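Local coordinates for protein salivary nitrophorin (Cimex lectularius, PDB 1Y21) that carries nitric oxide on a haem and delivers it to the victim while the bed bug feeds, causing vasodilation, at the nitric oxide and protoporphyrin IX containing Fe site. Coordinates in Å, arbitrary orientation; residue numbers count along the deposited sequence, not the author numbering.

The nitric oxide and protoporphyrin IX containing Fe site. Residues 14, 16, 18-22, 42, 44, 48-49, 52, 56-57, 60-61, 64-65, 75, 78, 80, 85, 87, 89. With NO (nitric oxide), chain B; NO (nitric oxide), chain C; HEM (protoporphyrin IX containing Fe), chain D.
Two nitric oxide molecules held on opposite faces of one haem show how a thiolate haem protein can store gas both at metal and at sulfur. On the distal face, NO of chain C binds HEM FE through its N at 1.9 Å, leaving the iron near square pyramidal. On the proximal face, Cys60, the haem-binding cysteine, has given up the metal: its SG is bonded covalently to N of the chain B NO at 1.7 Å, an S-nitrosothiol. With SG anti to the carbonyl carbon (chi1 -72°), Cys60 keeps CB over the pyrrole A face. The nitrosyl oxygen lies at the edge of the Phe64 ring, in its plane, while haem methyl CMA sits over the centre of that ring.

Apolar side chains frame the distal NO: Val44 CG2 approaches its O to 3.3 Å, and Ile80 CG2 stands farther off. Phe49 turns its CD2–CE2 edge down onto HEM pyrrole C, the ring planes at 68°.

Polar contacts gather at the propionates. Lys75 NZ, its chain bent at chi3 (83°), makes a salt bridge to HEM O1A at 2.7 Å, and Tyr89 OH, the phenol hydroxyl, donates to HEM O2A of the same propionate at 2.6 Å. A water links Lys75, Asn78 OD1 and both propionates. Asn78 ND2 donates to Thr87 OG1 at 2.7 Å, in its amide plane, which fixes the amide over the haem.

The haem is thus sandwiched between helix 56-70, proximally, and strands 39-46, 73-80 and 84-91, distally, at one edge of an inositol-polyphosphate-5-phosphatase-like fold.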
loop_
_atom_site.group_PDB
_atom_site.type_symbol
_atom_site.label_atom_id
_atom_site.label_comp_id
_atom_site.label_asym_id
_atom_site.label_seq_id
_atom_site.Cartn_x
_atom_site.Cartn_y
_atom_site.Cartn_z
ATOM N N TRP A 14 -4.582 -3.496 -1.067
ATOM C CA TRP A 14 -5.333 -4.713 -1.165
ATOM C C TRP A 14 -4.789 -5.582 -2.284
ATOM O O TRP A 14 -4.776 -5.190 -3.423
ATOM C CB TRP A 14 -6.781 -4.366 -1.410
ATOM C CG TRP A 14 -7.695 -5.502 -1.089
ATOM C CD1 TRP A 14 -7.379 -6.727 -0.533
ATOM C CD2 TRP A 14 -9.097 -5.481 -1.237
ATOM N NE1 TRP A 14 -8.515 -7.482 -0.379
ATOM C CE2 TRP A 14 -9.592 -6.731 -0.780
ATOM C CE3 TRP A 14 -10.007 -4.522 -1.702
ATOM C CZ2 TRP A 14 -10.970 -7.041 -0.800
ATOM C CZ3 TRP A 14 -11.358 -4.828 -1.706
ATOM C CH2 TRP A 14 -11.827 -6.065 -1.275
ATOM N N SER A 16 -5.882 -7.891 -4.083
ATOM C CA SER A 16 -7.264 -8.268 -4.341
ATOM C C SER A 16 -7.485 -9.314 -5.455
ATOM O O SER A 16 -8.622 -9.763 -5.632
ATOM C CB SER A 16 -8.042 -7.021 -4.709
ATOM O OG SER A 16 -7.309 -6.324 -5.674
ATOM N N HIS A 18 -8.584 -11.144 -8.402
ATOM C CA HIS A 18 -9.633 -10.925 -9.422
ATOM C C HIS A 18 -10.863 -10.210 -8.853
ATOM O O HIS A 18 -11.788 -9.857 -9.590
ATOM C CB HIS A 18 -10.123 -12.270 -9.985
ATOM C CG HIS A 18 -9.051 -13.091 -10.638
ATOM N ND1 HIS A 18 -8.007 -12.533 -11.353
ATOM C CD2 HIS A 18 -8.866 -14.432 -10.682
ATOM C CE1 HIS A 18 -7.227 -13.498 -11.810
ATOM N NE2 HIS A 18 -7.721 -14.659 -11.412
ATOM N N GLU A 19 -10.896 -10.029 -7.536
ATOM C CA GLU A 19 -12.043 -9.396 -6.899
ATOM C C GLU A 19 -12.214 -7.947 -7.361
ATOM O O GLU A 19 -11.238 -7.253 -7.676
ATOM C CB GLU A 19 -11.932 -9.479 -5.374
ATOM C CG GLU A 19 -11.774 -10.912 -4.824
ATOM C CD GLU A 19 -12.631 -11.981 -5.532
ATOM O OE1 GLU A 19 -13.891 -11.935 -5.417
ATOM O OE2 GLU A 19 -12.031 -12.882 -6.173
ATOM N N ARG A 20 -13.471 -7.512 -7.386
ATOM C CA ARG A 20 -13.861 -6.225 -7.951
ATOM C C ARG A 20 -14.082 -5.233 -6.801
ATOM O O ARG A 20 -14.422 -5.642 -5.679
ATOM C CB ARG A 20 -15.126 -6.422 -8.801
ATOM C CG ARG A 20 -15.237 -7.867 -9.407
ATOM C CD ARG A 20 -16.155 -8.031 -10.644
ATOM N NE ARG A 20 -16.798 -9.360 -10.722
ATOM C CZ ARG A 20 -17.941 -9.649 -11.380
ATOM N NH1 ARG A 20 -18.619 -8.713 -12.050
ATOM N NH2 ARG A 20 -18.413 -10.897 -11.360
ATOM N N ALA A 21 -13.861 -3.938 -7.058
ATOM C CA ALA A 21 -14.054 -2.916 -6.015
ATOM C C ALA A 21 -15.366 -3.184 -5.289
ATOM O O ALA A 21 -16.411 -3.306 -5.920
ATOM C CB ALA A 21 -14.051 -1.514 -6.588
ATOM N N PRO A 22 -15.313 -3.342 -3.978
ATOM C CA PRO A 22 -16.542 -3.583 -3.214
ATOM C C PRO A 22 -17.399 -2.337 -3.248
ATOM O O PRO A 22 -16.930 -1.280 -3.683
ATOM C CB PRO A 22 -16.050 -3.874 -1.806
ATOM C CG PRO A 22 -14.618 -3.329 -1.767
ATOM C CD PRO A 22 -14.102 -3.329 -3.146
ATOM N N VAL A 42 -4.488 4.599 -2.968
ATOM C CA VAL A 42 -5.022 3.255 -3.113
ATOM C C VAL A 42 -4.106 2.406 -4.008
ATOM O O VAL A 42 -3.889 2.674 -5.202
ATOM C CB VAL A 42 -6.486 3.286 -3.687
ATOM C CG1 VAL A 42 -7.043 1.904 -3.710
ATOM C CG2 VAL A 42 -7.369 4.264 -2.814
ATOM N N VAL A 44 -3.418 -1.605 -5.372
ATOM C CA VAL A 44 -3.935 -2.959 -5.535
ATOM C C VAL A 44 -2.945 -3.821 -6.270
ATOM O O VAL A 44 -2.111 -3.358 -7.081
ATOM C CB VAL A 44 -5.348 -2.958 -6.207
ATOM C CG1 VAL A 44 -6.269 -2.172 -5.416
ATOM C CG2 VAL A 44 -5.302 -2.402 -7.617
ATOM N N GLY A 48 -4.197 -9.261 -14.617
ATOM C CA GLY A 48 -4.948 -8.713 -15.743
ATOM C C GLY A 48 -5.706 -7.376 -15.629
ATOM O O GLY A 48 -6.717 -7.198 -16.325
ATOM N N PHE A 49 -5.233 -6.415 -14.826
ATOM C CA PHE A 49 -5.901 -5.105 -14.751
ATOM C C PHE A 49 -5.919 -4.376 -16.097
ATOM O O PHE A 49 -6.943 -3.824 -16.501
ATOM C CB PHE A 49 -5.221 -4.152 -13.757
ATOM C CG PHE A 49 -5.208 -4.646 -12.344
ATOM C CD1 PHE A 49 -4.041 -4.653 -11.613
ATOM C CD2 PHE A 49 -6.367 -5.108 -11.742
ATOM C CE1 PHE A 49 -4.048 -5.095 -10.310
ATOM C CE2 PHE A 49 -6.377 -5.578 -10.427
ATOM C CZ PHE A 49 -5.202 -5.570 -9.699
ATOM N N ASP A 52 -7.965 -5.724 -18.712
ATOM C CA ASP A 52 -9.350 -5.450 -18.193
ATOM C C ASP A 52 -10.411 -6.288 -18.939
ATOM O O ASP A 52 -11.314 -5.766 -19.608
ATOM C CB ASP A 52 -9.713 -3.982 -18.277
ATOM C CG ASP A 52 -11.003 -3.718 -17.525
ATOM O OD1 ASP A 52 -11.566 -2.617 -17.681
ATOM O OD2 ASP A 52 -11.430 -4.612 -16.775
ATOM N N GLN A 56 -13.991 -4.211 -15.426
ATOM C CA GLN A 56 -14.182 -3.588 -14.107
ATOM C C GLN A 56 -13.612 -2.149 -14.139
ATOM O O GLN A 56 -13.946 -1.337 -13.288
ATOM C CB GLN A 56 -13.512 -4.393 -12.995
ATOM C CG GLN A 56 -14.208 -5.666 -12.520
ATOM C CD GLN A 56 -15.731 -5.567 -12.486
ATOM O OE1 GLN A 56 -16.428 -6.392 -13.075
ATOM N NE2 GLN A 56 -16.447 -4.632 -11.862
ATOM N N GLY A 57 -12.756 -1.863 -15.121
ATOM C CA GLY A 57 -12.182 -0.546 -15.309
ATOM C C GLY A 57 -13.184 0.590 -15.251
ATOM O O GLY A 57 -13.106 1.421 -14.353
ATOM N N CYS A 60 -14.819 0.940 -11.815
ATOM C CA CYS A 60 -13.880 1.468 -10.837
ATOM C C CYS A 60 -13.903 2.956 -10.872
ATOM O O CYS A 60 -14.068 3.602 -9.813
ATOM C CB CYS A 60 -12.431 1.030 -11.086
ATOM S SG CYS A 60 -12.173 -0.679 -10.701
ATOM N N VAL A 61 -13.762 3.522 -12.064
ATOM C CA VAL A 61 -13.644 4.971 -12.228
ATOM C C VAL A 61 -14.920 5.608 -11.724
ATOM O O VAL A 61 -14.897 6.505 -10.890
ATOM C CB VAL A 61 -13.416 5.419 -13.711
ATOM C CG1 VAL A 61 -13.381 6.946 -13.773
ATOM C CG2 VAL A 61 -12.097 4.837 -14.319
ATOM N N PHE A 64 -15.371 5.238 -7.749
ATOM C CA PHE A 64 -14.401 6.073 -7.019
ATOM C C PHE A 64 -14.634 7.556 -7.302
ATOM O O PHE A 64 -14.677 8.352 -6.359
ATOM C CB PHE A 64 -12.956 5.661 -7.324
ATOM C CG PHE A 64 -12.463 4.588 -6.427
ATOM C CD1 PHE A 64 -12.481 3.264 -6.834
ATOM C CD2 PHE A 64 -11.995 4.911 -5.138
ATOM C CE1 PHE A 64 -12.039 2.249 -5.962
ATOM C CE2 PHE A 64 -11.551 3.917 -4.285
ATOM C CZ PHE A 64 -11.556 2.590 -4.689
ATOM N N GLN A 65 -14.835 7.908 -8.586
ATOM C CA GLN A 65 -14.993 9.317 -8.969
ATOM C C GLN A 65 -16.222 9.937 -8.376
ATOM O O GLN A 65 -16.159 11.057 -7.867
ATOM C CB GLN A 65 -14.987 9.570 -10.494
ATOM C CG GLN A 65 -13.674 9.225 -11.203
ATOM C CD GLN A 65 -12.631 10.315 -11.192
ATOM O OE1 GLN A 65 -12.573 11.113 -12.145
ATOM N NE2 GLN A 65 -11.754 10.318 -10.170
ATOM N N LYS A 75 -8.453 13.458 -8.570
ATOM C CA LYS A 75 -7.534 12.343 -8.852
ATOM C C LYS A 75 -6.266 12.848 -9.546
ATOM O O LYS A 75 -6.345 13.355 -10.670
ATOM C CB LYS A 75 -8.195 11.340 -9.764
ATOM C CG LYS A 75 -7.227 10.262 -10.316
ATOM C CD LYS A 75 -7.975 9.239 -11.106
ATOM C CE LYS A 75 -8.198 9.704 -12.486
ATOM N NZ LYS A 75 -9.136 8.782 -13.140
ATOM N N ASN A 78 -4.027 7.827 -11.845
ATOM C CA ASN A 78 -4.282 6.411 -11.748
ATOM C C ASN A 78 -3.296 5.766 -12.710
ATOM O O ASN A 78 -3.107 6.239 -13.862
ATOM C CB ASN A 78 -5.725 6.040 -12.082
ATOM C CG ASN A 78 -5.914 4.540 -12.297
ATOM O OD1 ASN A 78 -6.062 4.107 -13.408
ATOM N ND2 ASN A 78 -5.898 3.744 -11.212
ATOM N N ILE A 80 -2.110 1.755 -13.982
ATOM C CA ILE A 80 -2.334 0.297 -13.951
ATOM C C ILE A 80 -1.289 -0.426 -14.816
ATOM O O ILE A 80 -0.907 0.057 -15.908
ATOM C CB ILE A 80 -3.751 -0.060 -14.422
ATOM C CG1 ILE A 80 -4.107 0.696 -15.706
ATOM C CG2 ILE A 80 -4.754 0.329 -13.368
ATOM C CD1 ILE A 80 -5.099 -0.026 -16.663
ATOM N N GLY A 85 -2.012 -1.660 -9.511
ATOM C CA GLY A 85 -2.678 -0.395 -9.629
ATOM C C GLY A 85 -2.309 0.548 -8.502
ATOM O O GLY A 85 -2.242 0.152 -7.331
ATOM N N THR A 87 -3.482 4.606 -7.346
ATOM C CA THR A 87 -4.254 5.850 -7.531
ATOM C C THR A 87 -3.957 6.768 -6.396
ATOM O O THR A 87 -4.005 6.367 -5.208
ATOM C CB THR A 87 -5.752 5.509 -7.581
ATOM O OG1 THR A 87 -5.971 4.492 -8.570
ATOM C CG2 THR A 87 -6.617 6.723 -8.055
ATOM N N TYR A 89 -5.156 10.613 -4.785
ATOM C CA TYR A 89 -6.126 11.731 -4.714
ATOM C C TYR A 89 -5.658 12.797 -3.750
ATOM O O TYR A 89 -5.111 12.522 -2.701
ATOM C CB TYR A 89 -7.473 11.198 -4.197
ATOM C CG TYR A 89 -8.125 10.097 -5.010
ATOM C CD1 TYR A 89 -7.944 8.738 -4.687
ATOM C CD2 TYR A 89 -8.933 10.377 -6.076
ATOM C CE1 TYR A 89 -8.552 7.736 -5.441
ATOM C CE2 TYR A 89 -9.552 9.386 -6.812
ATOM C CZ TYR A 89 -9.334 8.049 -6.502
ATOM O OH TYR A 89 -9.895 7.006 -7.162
HETATM N N NO B . -12.208 -0.713 -8.993
HETATM O O NO B . -12.354 0.327 -8.351
HETATM N N NO C . -7.250 -1.286 -10.463
HETATM O O NO C . -6.453 -0.328 -9.937
HETATM C CHA HEM D . -9.033 2.050 -12.130
HETATM C CHB HEM D . -9.123 0.567 -7.514
HETATM C CHC HEM D . -9.900 -3.928 -9.180
HETATM C CHD HEM D . -8.986 -2.560 -13.783
HETATM C C1A HEM D . -9.049 2.072 -10.776
HETATM C C2A HEM D . -9.080 3.227 -9.915
HETATM C C3A HEM D . -9.083 2.805 -8.631
HETATM C C4A HEM D . -9.096 1.369 -8.647
HETATM C CMA HEM D . -9.042 3.626 -7.313
HETATM C CAA HEM D . -9.081 4.703 -10.370
HETATM C CBA HEM D . -10.428 5.294 -9.911
HETATM C CGA HEM D . -10.545 6.717 -10.419
HETATM O O1A HEM D . -10.344 6.868 -11.681
HETATM O O2A HEM D . -10.749 7.637 -9.566
HETATM C C1B HEM D . -9.395 -0.783 -7.530
HETATM C C2B HEM D . -9.585 -1.650 -6.381
HETATM C C3B HEM D . -9.787 -2.900 -6.867
HETATM C C4B HEM D . -9.742 -2.868 -8.312
HETATM C CMB HEM D . -9.547 -1.175 -4.909
HETATM C CAB HEM D . -10.052 -4.178 -6.061
HETATM C CBB HEM D . -11.043 -4.190 -5.151
HETATM C C1C HEM D . -9.722 -3.939 -10.540
HETATM C C2C HEM D . -9.891 -5.096 -11.419
HETATM C C3C HEM D . -9.644 -4.700 -12.677
HETATM C C4C HEM D . -9.318 -3.296 -12.659
HETATM C CMC HEM D . -10.278 -6.547 -10.976
HETATM C CAC HEM D . -9.669 -5.544 -13.980
HETATM C CBC HEM D . -9.221 -6.815 -14.016
HETATM C C1D HEM D . -8.963 -1.200 -13.804
HETATM C C2D HEM D . -8.819 -0.336 -14.949
HETATM C C3D HEM D . -8.827 1.087 -14.403
HETATM C C4D HEM D . -8.951 0.961 -12.968
HETATM C CMD HEM D . -8.706 -0.712 -16.433
HETATM C CAD HEM D . -8.732 2.404 -15.221
HETATM C CBD HEM D . -9.942 2.598 -16.126
HETATM C CGD HEM D . -9.838 3.927 -16.861
HETATM O O1D HEM D . -10.567 4.073 -17.897
HETATM O O2D HEM D . -9.030 4.801 -16.410
HETATM N NA HEM D . -9.068 0.946 -9.974
HETATM N NB HEM D . -9.476 -1.561 -8.648
HETATM N NC HEM D . -9.374 -2.857 -11.339
HETATM N ND HEM D . -9.002 -0.408 -12.676
HETATM FE FE HEM D . -9.074 -0.983 -10.590
HETATM O O HOH W 1 -8.719 5.935 -14.091
#